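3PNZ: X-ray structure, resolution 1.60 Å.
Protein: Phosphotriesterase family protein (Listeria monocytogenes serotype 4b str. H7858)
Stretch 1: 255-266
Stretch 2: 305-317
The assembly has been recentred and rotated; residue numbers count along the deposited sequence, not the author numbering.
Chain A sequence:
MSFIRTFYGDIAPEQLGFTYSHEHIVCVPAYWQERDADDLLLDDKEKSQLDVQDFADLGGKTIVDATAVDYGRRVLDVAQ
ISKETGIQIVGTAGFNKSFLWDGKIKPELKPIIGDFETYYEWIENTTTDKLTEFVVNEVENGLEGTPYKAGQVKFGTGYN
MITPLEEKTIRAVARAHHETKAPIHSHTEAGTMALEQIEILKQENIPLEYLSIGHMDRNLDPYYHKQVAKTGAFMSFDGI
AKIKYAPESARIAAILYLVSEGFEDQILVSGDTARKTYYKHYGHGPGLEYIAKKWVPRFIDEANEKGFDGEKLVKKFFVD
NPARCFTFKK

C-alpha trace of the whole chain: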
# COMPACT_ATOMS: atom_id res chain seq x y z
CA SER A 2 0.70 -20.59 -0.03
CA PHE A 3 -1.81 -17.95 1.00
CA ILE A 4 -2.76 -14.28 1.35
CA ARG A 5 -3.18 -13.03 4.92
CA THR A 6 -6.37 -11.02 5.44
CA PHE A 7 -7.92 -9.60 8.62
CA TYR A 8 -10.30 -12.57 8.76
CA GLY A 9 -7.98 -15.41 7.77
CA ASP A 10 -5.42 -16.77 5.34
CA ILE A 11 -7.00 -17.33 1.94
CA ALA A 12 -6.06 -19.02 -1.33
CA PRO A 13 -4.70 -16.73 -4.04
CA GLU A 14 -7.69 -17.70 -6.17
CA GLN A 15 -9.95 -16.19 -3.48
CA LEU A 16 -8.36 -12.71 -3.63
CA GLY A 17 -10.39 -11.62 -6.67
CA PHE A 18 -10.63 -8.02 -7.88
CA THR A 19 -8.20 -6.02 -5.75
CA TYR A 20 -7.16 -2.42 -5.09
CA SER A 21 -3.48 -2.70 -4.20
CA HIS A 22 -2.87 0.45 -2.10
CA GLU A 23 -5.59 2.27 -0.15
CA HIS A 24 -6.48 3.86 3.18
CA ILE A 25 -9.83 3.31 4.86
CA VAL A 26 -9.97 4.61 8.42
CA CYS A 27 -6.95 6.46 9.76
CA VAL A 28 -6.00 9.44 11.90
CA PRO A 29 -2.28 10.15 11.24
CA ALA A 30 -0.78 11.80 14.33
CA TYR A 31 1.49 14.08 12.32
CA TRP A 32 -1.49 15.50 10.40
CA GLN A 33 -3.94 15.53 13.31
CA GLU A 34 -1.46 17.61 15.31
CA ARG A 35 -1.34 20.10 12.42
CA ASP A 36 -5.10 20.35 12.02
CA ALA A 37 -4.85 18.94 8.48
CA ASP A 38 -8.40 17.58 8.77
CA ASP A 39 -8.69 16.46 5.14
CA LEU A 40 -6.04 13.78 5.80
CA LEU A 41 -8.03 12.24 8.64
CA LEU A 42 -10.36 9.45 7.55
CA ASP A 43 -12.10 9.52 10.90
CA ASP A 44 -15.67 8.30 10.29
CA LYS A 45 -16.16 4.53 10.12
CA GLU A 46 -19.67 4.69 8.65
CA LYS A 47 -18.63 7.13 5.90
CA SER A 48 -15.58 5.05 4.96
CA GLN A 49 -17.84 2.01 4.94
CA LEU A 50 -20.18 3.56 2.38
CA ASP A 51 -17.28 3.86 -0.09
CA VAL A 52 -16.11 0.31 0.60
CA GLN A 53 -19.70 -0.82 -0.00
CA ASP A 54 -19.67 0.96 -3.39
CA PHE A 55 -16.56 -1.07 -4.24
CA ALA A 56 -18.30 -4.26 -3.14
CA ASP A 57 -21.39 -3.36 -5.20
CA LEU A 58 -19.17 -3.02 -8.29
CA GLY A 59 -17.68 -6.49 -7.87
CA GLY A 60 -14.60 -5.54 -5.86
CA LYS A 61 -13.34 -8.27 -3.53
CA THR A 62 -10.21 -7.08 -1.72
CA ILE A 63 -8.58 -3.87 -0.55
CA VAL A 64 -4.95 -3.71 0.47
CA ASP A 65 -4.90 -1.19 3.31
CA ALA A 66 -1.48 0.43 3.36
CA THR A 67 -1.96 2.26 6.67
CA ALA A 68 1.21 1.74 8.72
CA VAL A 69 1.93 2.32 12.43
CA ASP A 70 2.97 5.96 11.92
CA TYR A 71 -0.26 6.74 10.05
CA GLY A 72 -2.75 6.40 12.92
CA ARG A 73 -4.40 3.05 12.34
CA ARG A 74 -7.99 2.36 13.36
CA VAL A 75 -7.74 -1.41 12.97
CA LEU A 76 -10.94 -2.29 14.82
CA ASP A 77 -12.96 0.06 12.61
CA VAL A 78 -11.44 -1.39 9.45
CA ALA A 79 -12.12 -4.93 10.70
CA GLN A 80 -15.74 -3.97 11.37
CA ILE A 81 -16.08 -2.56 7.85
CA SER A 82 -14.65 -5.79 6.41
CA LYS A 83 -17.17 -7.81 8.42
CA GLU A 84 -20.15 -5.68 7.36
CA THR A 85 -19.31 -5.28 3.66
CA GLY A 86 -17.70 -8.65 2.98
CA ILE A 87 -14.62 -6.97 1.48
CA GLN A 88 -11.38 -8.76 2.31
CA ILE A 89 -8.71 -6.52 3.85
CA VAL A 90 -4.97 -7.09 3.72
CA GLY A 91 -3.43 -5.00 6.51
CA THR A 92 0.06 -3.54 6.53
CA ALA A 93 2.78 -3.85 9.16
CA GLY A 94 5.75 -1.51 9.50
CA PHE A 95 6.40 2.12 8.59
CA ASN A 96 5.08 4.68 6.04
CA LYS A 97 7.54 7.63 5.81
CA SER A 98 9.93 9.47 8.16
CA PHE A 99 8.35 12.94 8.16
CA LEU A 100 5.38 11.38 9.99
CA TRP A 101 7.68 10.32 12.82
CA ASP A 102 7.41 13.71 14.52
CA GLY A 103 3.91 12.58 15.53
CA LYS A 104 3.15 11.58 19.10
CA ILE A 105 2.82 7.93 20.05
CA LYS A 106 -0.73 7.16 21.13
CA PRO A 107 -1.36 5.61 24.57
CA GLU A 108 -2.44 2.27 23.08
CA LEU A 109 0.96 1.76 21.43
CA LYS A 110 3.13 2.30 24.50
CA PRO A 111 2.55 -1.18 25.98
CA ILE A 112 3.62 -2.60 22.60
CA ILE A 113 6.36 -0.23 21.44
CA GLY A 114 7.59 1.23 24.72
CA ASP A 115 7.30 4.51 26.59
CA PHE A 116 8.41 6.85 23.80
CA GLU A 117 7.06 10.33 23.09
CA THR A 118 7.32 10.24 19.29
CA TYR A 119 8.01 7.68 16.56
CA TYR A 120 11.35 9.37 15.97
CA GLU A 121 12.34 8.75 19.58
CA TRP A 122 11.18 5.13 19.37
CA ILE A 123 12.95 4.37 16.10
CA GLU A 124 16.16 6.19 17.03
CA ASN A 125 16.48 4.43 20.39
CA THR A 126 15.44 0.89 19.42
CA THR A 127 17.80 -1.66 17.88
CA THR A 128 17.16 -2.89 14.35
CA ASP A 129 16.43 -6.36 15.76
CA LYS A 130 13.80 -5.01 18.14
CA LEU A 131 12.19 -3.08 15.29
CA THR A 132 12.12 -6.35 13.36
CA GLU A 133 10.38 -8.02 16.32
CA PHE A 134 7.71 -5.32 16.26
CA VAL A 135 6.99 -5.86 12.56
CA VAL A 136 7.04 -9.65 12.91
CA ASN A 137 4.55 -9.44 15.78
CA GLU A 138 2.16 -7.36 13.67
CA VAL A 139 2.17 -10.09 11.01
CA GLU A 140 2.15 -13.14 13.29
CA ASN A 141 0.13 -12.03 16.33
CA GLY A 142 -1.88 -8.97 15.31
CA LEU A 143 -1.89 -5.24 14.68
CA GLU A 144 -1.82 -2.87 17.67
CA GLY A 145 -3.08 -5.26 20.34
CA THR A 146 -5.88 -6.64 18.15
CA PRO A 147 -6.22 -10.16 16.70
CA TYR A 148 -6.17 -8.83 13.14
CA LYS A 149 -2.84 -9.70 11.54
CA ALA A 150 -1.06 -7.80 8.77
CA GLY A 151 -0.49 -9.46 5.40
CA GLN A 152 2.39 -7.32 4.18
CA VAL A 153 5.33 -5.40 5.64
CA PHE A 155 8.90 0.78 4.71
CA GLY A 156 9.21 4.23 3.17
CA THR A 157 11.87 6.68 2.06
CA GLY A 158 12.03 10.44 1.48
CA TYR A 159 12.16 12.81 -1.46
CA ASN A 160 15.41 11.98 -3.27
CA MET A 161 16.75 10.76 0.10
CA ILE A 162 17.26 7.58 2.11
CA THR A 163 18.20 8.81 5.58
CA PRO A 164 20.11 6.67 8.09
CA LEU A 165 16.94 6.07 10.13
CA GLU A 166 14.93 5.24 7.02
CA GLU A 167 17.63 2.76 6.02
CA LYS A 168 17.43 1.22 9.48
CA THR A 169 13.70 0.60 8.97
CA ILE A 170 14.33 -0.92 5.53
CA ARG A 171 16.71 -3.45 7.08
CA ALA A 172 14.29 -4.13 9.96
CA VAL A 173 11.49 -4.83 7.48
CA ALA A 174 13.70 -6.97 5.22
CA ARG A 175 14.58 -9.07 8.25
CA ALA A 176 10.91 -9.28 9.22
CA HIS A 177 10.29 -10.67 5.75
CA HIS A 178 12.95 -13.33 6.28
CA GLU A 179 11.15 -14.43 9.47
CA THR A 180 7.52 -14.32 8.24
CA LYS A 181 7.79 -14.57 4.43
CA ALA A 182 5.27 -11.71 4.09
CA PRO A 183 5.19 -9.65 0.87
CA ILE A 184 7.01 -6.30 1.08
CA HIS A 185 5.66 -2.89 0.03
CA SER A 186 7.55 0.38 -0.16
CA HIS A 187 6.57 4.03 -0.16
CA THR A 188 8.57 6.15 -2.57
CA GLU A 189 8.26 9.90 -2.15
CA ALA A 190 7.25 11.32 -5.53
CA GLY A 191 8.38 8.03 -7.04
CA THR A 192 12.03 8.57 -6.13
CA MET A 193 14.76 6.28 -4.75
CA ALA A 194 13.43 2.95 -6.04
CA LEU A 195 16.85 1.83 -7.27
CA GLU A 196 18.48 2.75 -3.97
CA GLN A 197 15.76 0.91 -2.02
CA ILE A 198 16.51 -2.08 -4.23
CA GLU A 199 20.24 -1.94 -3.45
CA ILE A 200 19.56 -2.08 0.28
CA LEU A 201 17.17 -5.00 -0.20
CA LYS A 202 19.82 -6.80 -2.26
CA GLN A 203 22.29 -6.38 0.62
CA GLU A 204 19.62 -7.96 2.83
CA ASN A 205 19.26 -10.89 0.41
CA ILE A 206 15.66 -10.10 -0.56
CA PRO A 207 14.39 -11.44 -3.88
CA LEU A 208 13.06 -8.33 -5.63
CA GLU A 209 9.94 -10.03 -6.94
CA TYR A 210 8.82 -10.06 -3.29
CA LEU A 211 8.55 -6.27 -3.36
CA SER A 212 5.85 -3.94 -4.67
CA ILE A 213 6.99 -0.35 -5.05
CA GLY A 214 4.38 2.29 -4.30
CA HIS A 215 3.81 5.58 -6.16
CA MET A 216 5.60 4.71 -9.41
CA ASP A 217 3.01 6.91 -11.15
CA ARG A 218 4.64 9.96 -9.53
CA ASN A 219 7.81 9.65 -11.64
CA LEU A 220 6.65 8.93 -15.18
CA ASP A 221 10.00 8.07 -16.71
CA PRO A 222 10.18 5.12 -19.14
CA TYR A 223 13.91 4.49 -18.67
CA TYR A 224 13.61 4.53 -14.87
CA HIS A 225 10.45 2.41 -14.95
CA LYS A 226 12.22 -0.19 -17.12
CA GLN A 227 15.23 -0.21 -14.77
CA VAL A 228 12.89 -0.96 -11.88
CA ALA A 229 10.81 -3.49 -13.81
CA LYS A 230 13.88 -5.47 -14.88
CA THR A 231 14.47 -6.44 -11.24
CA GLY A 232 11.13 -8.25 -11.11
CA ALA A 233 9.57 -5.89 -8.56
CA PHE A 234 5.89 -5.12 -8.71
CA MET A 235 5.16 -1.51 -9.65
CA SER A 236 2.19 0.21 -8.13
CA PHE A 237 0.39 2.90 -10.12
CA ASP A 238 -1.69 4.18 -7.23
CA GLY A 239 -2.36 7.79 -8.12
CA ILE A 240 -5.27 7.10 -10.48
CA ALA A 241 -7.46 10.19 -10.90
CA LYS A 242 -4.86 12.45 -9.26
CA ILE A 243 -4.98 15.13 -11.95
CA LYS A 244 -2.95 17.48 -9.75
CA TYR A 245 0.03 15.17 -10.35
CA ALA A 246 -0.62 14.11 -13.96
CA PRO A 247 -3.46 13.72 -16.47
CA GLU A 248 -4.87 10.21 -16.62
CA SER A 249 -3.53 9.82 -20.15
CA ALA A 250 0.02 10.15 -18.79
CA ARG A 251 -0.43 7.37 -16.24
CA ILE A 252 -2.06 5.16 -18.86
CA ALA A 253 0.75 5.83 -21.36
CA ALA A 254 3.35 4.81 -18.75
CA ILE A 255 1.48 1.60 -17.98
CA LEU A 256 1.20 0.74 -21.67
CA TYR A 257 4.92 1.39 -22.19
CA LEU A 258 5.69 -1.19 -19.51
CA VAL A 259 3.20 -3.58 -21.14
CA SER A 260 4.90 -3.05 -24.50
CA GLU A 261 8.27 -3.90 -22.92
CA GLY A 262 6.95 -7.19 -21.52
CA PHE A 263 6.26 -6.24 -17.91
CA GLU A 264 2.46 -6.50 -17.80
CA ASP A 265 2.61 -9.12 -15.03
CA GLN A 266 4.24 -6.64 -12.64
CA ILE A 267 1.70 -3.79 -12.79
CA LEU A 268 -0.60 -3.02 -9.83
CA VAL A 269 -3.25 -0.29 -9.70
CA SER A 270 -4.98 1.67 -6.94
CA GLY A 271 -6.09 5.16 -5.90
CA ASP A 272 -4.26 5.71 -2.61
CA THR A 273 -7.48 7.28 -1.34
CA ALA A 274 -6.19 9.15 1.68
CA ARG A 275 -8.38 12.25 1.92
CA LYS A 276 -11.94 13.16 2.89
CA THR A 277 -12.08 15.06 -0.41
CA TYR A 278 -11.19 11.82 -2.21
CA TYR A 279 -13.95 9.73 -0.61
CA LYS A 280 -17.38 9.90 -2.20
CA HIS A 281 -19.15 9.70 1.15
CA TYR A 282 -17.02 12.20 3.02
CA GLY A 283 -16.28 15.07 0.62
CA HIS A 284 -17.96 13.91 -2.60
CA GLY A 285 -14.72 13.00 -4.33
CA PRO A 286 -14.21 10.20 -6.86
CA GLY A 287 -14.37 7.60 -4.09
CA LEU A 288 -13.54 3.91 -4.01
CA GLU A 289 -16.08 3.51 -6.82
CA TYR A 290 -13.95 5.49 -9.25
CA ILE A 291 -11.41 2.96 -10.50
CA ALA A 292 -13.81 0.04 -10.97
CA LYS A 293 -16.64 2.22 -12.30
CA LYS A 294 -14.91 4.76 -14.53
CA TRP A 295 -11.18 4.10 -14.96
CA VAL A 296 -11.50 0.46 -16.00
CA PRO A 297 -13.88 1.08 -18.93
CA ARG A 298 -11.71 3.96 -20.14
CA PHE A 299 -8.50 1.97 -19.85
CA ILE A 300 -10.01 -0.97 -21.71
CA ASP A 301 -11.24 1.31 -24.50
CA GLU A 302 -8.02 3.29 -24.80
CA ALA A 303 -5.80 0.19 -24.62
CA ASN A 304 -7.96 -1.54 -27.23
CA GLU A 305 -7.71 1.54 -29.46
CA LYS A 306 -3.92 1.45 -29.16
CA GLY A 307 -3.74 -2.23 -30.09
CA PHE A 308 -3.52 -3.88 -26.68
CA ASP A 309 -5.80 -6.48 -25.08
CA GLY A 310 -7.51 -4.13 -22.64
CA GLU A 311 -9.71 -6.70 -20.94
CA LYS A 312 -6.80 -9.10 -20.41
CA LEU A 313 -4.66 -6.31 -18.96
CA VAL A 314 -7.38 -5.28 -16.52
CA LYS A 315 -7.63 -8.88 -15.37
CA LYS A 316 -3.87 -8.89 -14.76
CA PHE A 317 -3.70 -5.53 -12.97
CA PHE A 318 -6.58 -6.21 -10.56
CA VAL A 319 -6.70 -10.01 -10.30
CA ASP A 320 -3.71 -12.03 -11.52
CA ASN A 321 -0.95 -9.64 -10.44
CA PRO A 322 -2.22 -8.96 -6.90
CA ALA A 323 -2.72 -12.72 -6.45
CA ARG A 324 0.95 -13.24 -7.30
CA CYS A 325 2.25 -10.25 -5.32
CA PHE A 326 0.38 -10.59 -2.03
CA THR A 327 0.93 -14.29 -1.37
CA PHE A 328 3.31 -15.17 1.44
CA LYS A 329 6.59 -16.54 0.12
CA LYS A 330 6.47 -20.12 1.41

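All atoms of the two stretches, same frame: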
# COMPACT_ATOMS: atom_id res chain seq x y z
N ILE A 255 1.86 3.00 -18.15
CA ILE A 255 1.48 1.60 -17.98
C ILE A 255 1.65 0.84 -19.29
O ILE A 255 2.25 -0.23 -19.32
CB ILE A 255 0.03 1.49 -17.48
CG1 ILE A 255 -0.04 1.92 -16.01
CG2 ILE A 255 -0.50 0.05 -17.63
CD1 ILE A 255 -1.44 2.11 -15.50
N LEU A 256 1.14 1.42 -20.38
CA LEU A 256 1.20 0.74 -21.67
C LEU A 256 2.63 0.62 -22.20
O LEU A 256 2.95 -0.34 -22.91
CB LEU A 256 0.28 1.41 -22.69
CG LEU A 256 -1.21 1.28 -22.36
CD1 LEU A 256 -2.03 2.05 -23.39
CD2 LEU A 256 -1.63 -0.19 -22.32
N TYR A 257 3.50 1.56 -21.85
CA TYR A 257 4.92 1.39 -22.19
C TYR A 257 5.48 0.14 -21.51
O TYR A 257 6.18 -0.67 -22.15
CB TYR A 257 5.76 2.61 -21.81
CG TYR A 257 7.24 2.35 -21.98
CD1 TYR A 257 7.81 2.31 -23.25
CD2 TYR A 257 8.05 2.10 -20.89
CE1 TYR A 257 9.16 2.05 -23.42
CE2 TYR A 257 9.41 1.83 -21.04
CZ TYR A 257 9.95 1.81 -22.31
OH TYR A 257 11.29 1.55 -22.46
N LEU A 258 5.19 -0.02 -20.23
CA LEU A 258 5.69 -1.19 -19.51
C LEU A 258 5.09 -2.47 -20.11
O LEU A 258 5.80 -3.46 -20.26
CB LEU A 258 5.39 -1.10 -18.01
CG LEU A 258 6.34 -0.17 -17.23
CD1 LEU A 258 5.81 0.09 -15.83
CD2 LEU A 258 7.76 -0.77 -17.17
N VAL A 259 3.81 -2.42 -20.48
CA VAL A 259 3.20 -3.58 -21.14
C VAL A 259 3.94 -3.88 -22.44
O VAL A 259 4.29 -5.03 -22.71
CB VAL A 259 1.69 -3.39 -21.40
CG1 VAL A 259 1.13 -4.56 -22.22
CG2 VAL A 259 0.93 -3.26 -20.09
N SER A 260 4.21 -2.85 -23.23
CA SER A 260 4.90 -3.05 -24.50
C SER A 260 6.30 -3.64 -24.32
O SER A 260 6.82 -4.32 -25.21
CB SER A 260 4.95 -1.76 -25.32
OG SER A 260 5.95 -0.88 -24.81
N GLU A 261 6.92 -3.40 -23.16
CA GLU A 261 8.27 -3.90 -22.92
C GLU A 261 8.28 -5.27 -22.24
O GLU A 261 9.34 -5.80 -21.91
CB GLU A 261 9.09 -2.88 -22.12
CG GLU A 261 9.39 -1.61 -22.91
CD GLU A 261 10.43 -1.83 -23.99
OE1 GLU A 261 11.45 -2.50 -23.72
OE2 GLU A 261 10.24 -1.34 -25.12
N GLY A 262 7.09 -5.83 -22.03
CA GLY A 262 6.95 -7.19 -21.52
C GLY A 262 6.73 -7.33 -20.02
O GLY A 262 6.90 -8.41 -19.47
N PHE A 263 6.37 -6.23 -19.36
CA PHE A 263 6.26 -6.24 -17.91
C PHE A 263 4.82 -6.20 -17.39
O PHE A 263 4.59 -5.81 -16.25
CB PHE A 263 7.06 -5.06 -17.33
CG PHE A 263 8.52 -5.10 -17.67
CD1 PHE A 263 9.35 -6.05 -17.10
CD2 PHE A 263 9.07 -4.19 -18.57
CE1 PHE A 263 10.71 -6.10 -17.42
CE2 PHE A 263 10.42 -4.23 -18.88
CZ PHE A 263 11.24 -5.18 -18.31
N GLU A 264 3.86 -6.61 -18.20
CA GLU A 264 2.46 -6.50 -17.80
C GLU A 264 2.14 -7.24 -16.50
O GLU A 264 1.21 -6.87 -15.79
CB GLU A 264 1.52 -6.94 -18.92
CG GLU A 264 1.54 -8.44 -19.20
CD GLU A 264 0.91 -8.76 -20.54
OE1 GLU A 264 1.28 -8.11 -21.54
OE2 GLU A 264 0.04 -9.65 -20.60
N ASP A 265 2.90 -8.29 -16.20
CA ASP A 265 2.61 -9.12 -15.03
C ASP A 265 3.06 -8.46 -13.72
O ASP A 265 2.87 -9.01 -12.64
CB ASP A 265 3.29 -10.48 -15.17
CG ASP A 265 2.70 -11.33 -16.28
OD1 ASP A 265 1.55 -11.08 -16.69
OD2 ASP A 265 3.40 -12.27 -16.73
N GLN A 266 3.69 -7.30 -13.83
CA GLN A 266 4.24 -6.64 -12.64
C GLN A 266 3.47 -5.38 -12.24
O GLN A 266 3.80 -4.75 -11.23
CB GLN A 266 5.72 -6.31 -12.84
CG GLN A 266 6.61 -7.54 -12.78
CD GLN A 266 7.97 -7.32 -13.43
OE1 GLN A 266 8.30 -7.97 -14.42
NE2 GLN A 266 8.76 -6.42 -12.86
N GLU A 305 -7.95 0.62 -28.35
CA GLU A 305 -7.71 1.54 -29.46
C GLU A 305 -6.24 1.55 -29.87
O GLU A 305 -5.91 1.66 -31.05
CB GLU A 305 -8.19 2.96 -29.12
CG GLU A 305 -9.71 3.13 -29.10
CD GLU A 305 -10.18 4.53 -28.72
OE1 GLU A 305 -9.34 5.42 -28.43
OE2 GLU A 305 -11.42 4.75 -28.73
N LYS A 306 -5.35 1.42 -28.88
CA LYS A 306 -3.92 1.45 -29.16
C LYS A 306 -3.33 0.08 -29.49
O LYS A 306 -2.11 -0.07 -29.62
CB LYS A 306 -3.15 2.09 -28.00
CG LYS A 306 -3.59 3.51 -27.68
CD LYS A 306 -2.40 4.37 -27.30
CE LYS A 306 -2.69 5.25 -26.09
NZ LYS A 306 -3.63 6.37 -26.38
N GLY A 307 -4.19 -0.93 -29.63
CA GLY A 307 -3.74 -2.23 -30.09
C GLY A 307 -3.44 -3.26 -29.02
O GLY A 307 -2.95 -4.35 -29.31
N PHE A 308 -3.75 -2.94 -27.77
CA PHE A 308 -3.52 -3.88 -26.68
C PHE A 308 -4.78 -4.70 -26.40
O PHE A 308 -5.84 -4.44 -26.96
CB PHE A 308 -3.05 -3.14 -25.42
CG PHE A 308 -1.76 -2.38 -25.59
CD1 PHE A 308 -0.53 -2.97 -25.29
CD2 PHE A 308 -1.76 -1.06 -26.01
CE1 PHE A 308 0.66 -2.27 -25.44
CE2 PHE A 308 -0.58 -0.34 -26.16
CZ PHE A 308 0.64 -0.95 -25.87
N ASP A 309 -4.65 -5.70 -25.53
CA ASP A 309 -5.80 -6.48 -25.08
C ASP A 309 -6.27 -5.91 -23.75
O ASP A 309 -5.86 -6.37 -22.68
CB ASP A 309 -5.41 -7.95 -24.93
CG ASP A 309 -6.60 -8.87 -24.68
OD1 ASP A 309 -7.64 -8.40 -24.16
OD2 ASP A 309 -6.49 -10.08 -24.98
N GLY A 310 -7.12 -4.89 -23.82
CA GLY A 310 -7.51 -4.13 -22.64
C GLY A 310 -8.13 -4.97 -21.54
O GLY A 310 -7.81 -4.81 -20.36
N GLU A 311 -9.02 -5.87 -21.92
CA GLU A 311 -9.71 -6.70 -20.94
C GLU A 311 -8.73 -7.63 -20.23
O GLU A 311 -8.81 -7.82 -19.01
CB GLU A 311 -10.83 -7.50 -21.61
CG GLU A 311 -11.94 -6.62 -22.21
CD GLU A 311 -11.64 -6.13 -23.63
OE1 GLU A 311 -10.47 -6.17 -24.08
OE2 GLU A 311 -12.61 -5.71 -24.31
N LYS A 312 -7.80 -8.21 -20.98
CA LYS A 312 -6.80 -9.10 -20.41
C LYS A 312 -5.91 -8.35 -19.43
O LYS A 312 -5.57 -8.85 -18.36
CB LYS A 312 -5.94 -9.73 -21.50
CG LYS A 312 -4.89 -10.70 -20.97
CD LYS A 312 -4.00 -11.22 -22.08
CE LYS A 312 -3.02 -12.26 -21.55
NZ LYS A 312 -2.11 -12.80 -22.62
N LEU A 313 -5.52 -7.13 -19.81
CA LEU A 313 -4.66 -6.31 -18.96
C LEU A 313 -5.35 -5.95 -17.65
O LEU A 313 -4.74 -5.99 -16.59
CB LEU A 313 -4.21 -5.05 -19.71
CG LEU A 313 -3.23 -5.36 -20.84
CD1 LEU A 313 -2.96 -4.10 -21.66
CD2 LEU A 313 -1.93 -5.95 -20.31
N VAL A 314 -6.63 -5.58 -17.73
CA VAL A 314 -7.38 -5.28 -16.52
C VAL A 314 -7.44 -6.49 -15.60
O VAL A 314 -7.30 -6.37 -14.38
CB VAL A 314 -8.80 -4.75 -16.83
CG1 VAL A 314 -9.68 -4.83 -15.59
CG2 VAL A 314 -8.71 -3.32 -17.38
N LYS A 315 -7.63 -7.67 -16.18
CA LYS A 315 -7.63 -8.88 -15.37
C LYS A 315 -6.28 -9.09 -14.67
O LYS A 315 -6.24 -9.48 -13.51
CB LYS A 315 -7.99 -10.10 -16.22
CG LYS A 315 -8.19 -11.37 -15.40
CD LYS A 315 -8.20 -12.60 -16.29
CE LYS A 315 -7.94 -13.86 -15.47
NZ LYS A 315 -8.86 -13.94 -14.30
N LYS A 316 -5.19 -8.81 -15.38
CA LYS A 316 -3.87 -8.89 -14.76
C LYS A 316 -3.69 -7.85 -13.66
O LYS A 316 -3.29 -8.20 -12.55
CB LYS A 316 -2.76 -8.81 -15.80
CG LYS A 316 -2.76 -10.01 -16.74
CD LYS A 316 -1.52 -10.10 -17.58
CE LYS A 316 -1.38 -11.52 -18.14
NZ LYS A 316 -0.11 -11.67 -18.87
N PHE A 317 -3.99 -6.58 -13.95
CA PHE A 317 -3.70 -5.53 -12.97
C PHE A 317 -4.48 -5.71 -11.66
O PHE A 317 -3.95 -5.41 -10.59
CB PHE A 317 -3.99 -4.12 -13.53
CG PHE A 317 -3.25 -3.80 -14.80
CD1 PHE A 317 -2.16 -4.56 -15.20
CD2 PHE A 317 -3.65 -2.74 -15.60
CE1 PHE A 317 -1.48 -4.26 -16.37
CE2 PHE A 317 -2.97 -2.43 -16.77
CZ PHE A 317 -1.90 -3.19 -17.16

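The two stretches meet through a row of apolar side chains that ends in a pair of salt bridges, burying 537 Å² in all; the helices 255-260 and 310-317 run nearly at right angles (97°), with their axes no closer than 12.8 Å. At the start, I255 points toward the second stretch, and CG2, the methyl on its branched CB, lies 3.6 Å from CZ of F317, a contact between two buried residues.

One residue on, L256 sets off sideways, but its m,t rotamer carries the isobutyl group to F308. L256 CD2 sits over one face of the F308 ring, 3.9 Å from the centroid and 13° off the normal, a CH-pi contact that an aliphatic methyl makes well; L256 CD2 also lies 4.2 Å from L313 CD1. Y257 and L258 take no part.

V259, a turn after I255, points toward the partner and offers a short, branched side chain to three neighbours: V259 CG1 is 3.8 Å from F308 CD1, both methyls, CG1 and CG2, lie 3.9 Å from L313 CD2, and CG2 approaches the edge of the F317 ring, 4.1 Å from CZ. S260 lies alongside F308 but turns its hydroxyl to its own helix, with OG donating to Y257 O at 2.7 Å.

The chain then turns at G262, whose positive phi suits glycine and completes a Schellman motif. Beyond it, E264 spans apolar and polar surroundings: CB packs 3.8 Å from L313 CD2, and OE2 accepts a hydrogen bond from K316 NZ at 2.7 Å. The CA-to-CB bond of D265 points away, yet its carboxylate comes nearer, and D265 OD1 accepts a second hydrogen bond from K316 NZ at 2.8 Å. Lysine suits this place because its extended chain delivers one ammonium group to two carboxylates, each contact a salt bridge.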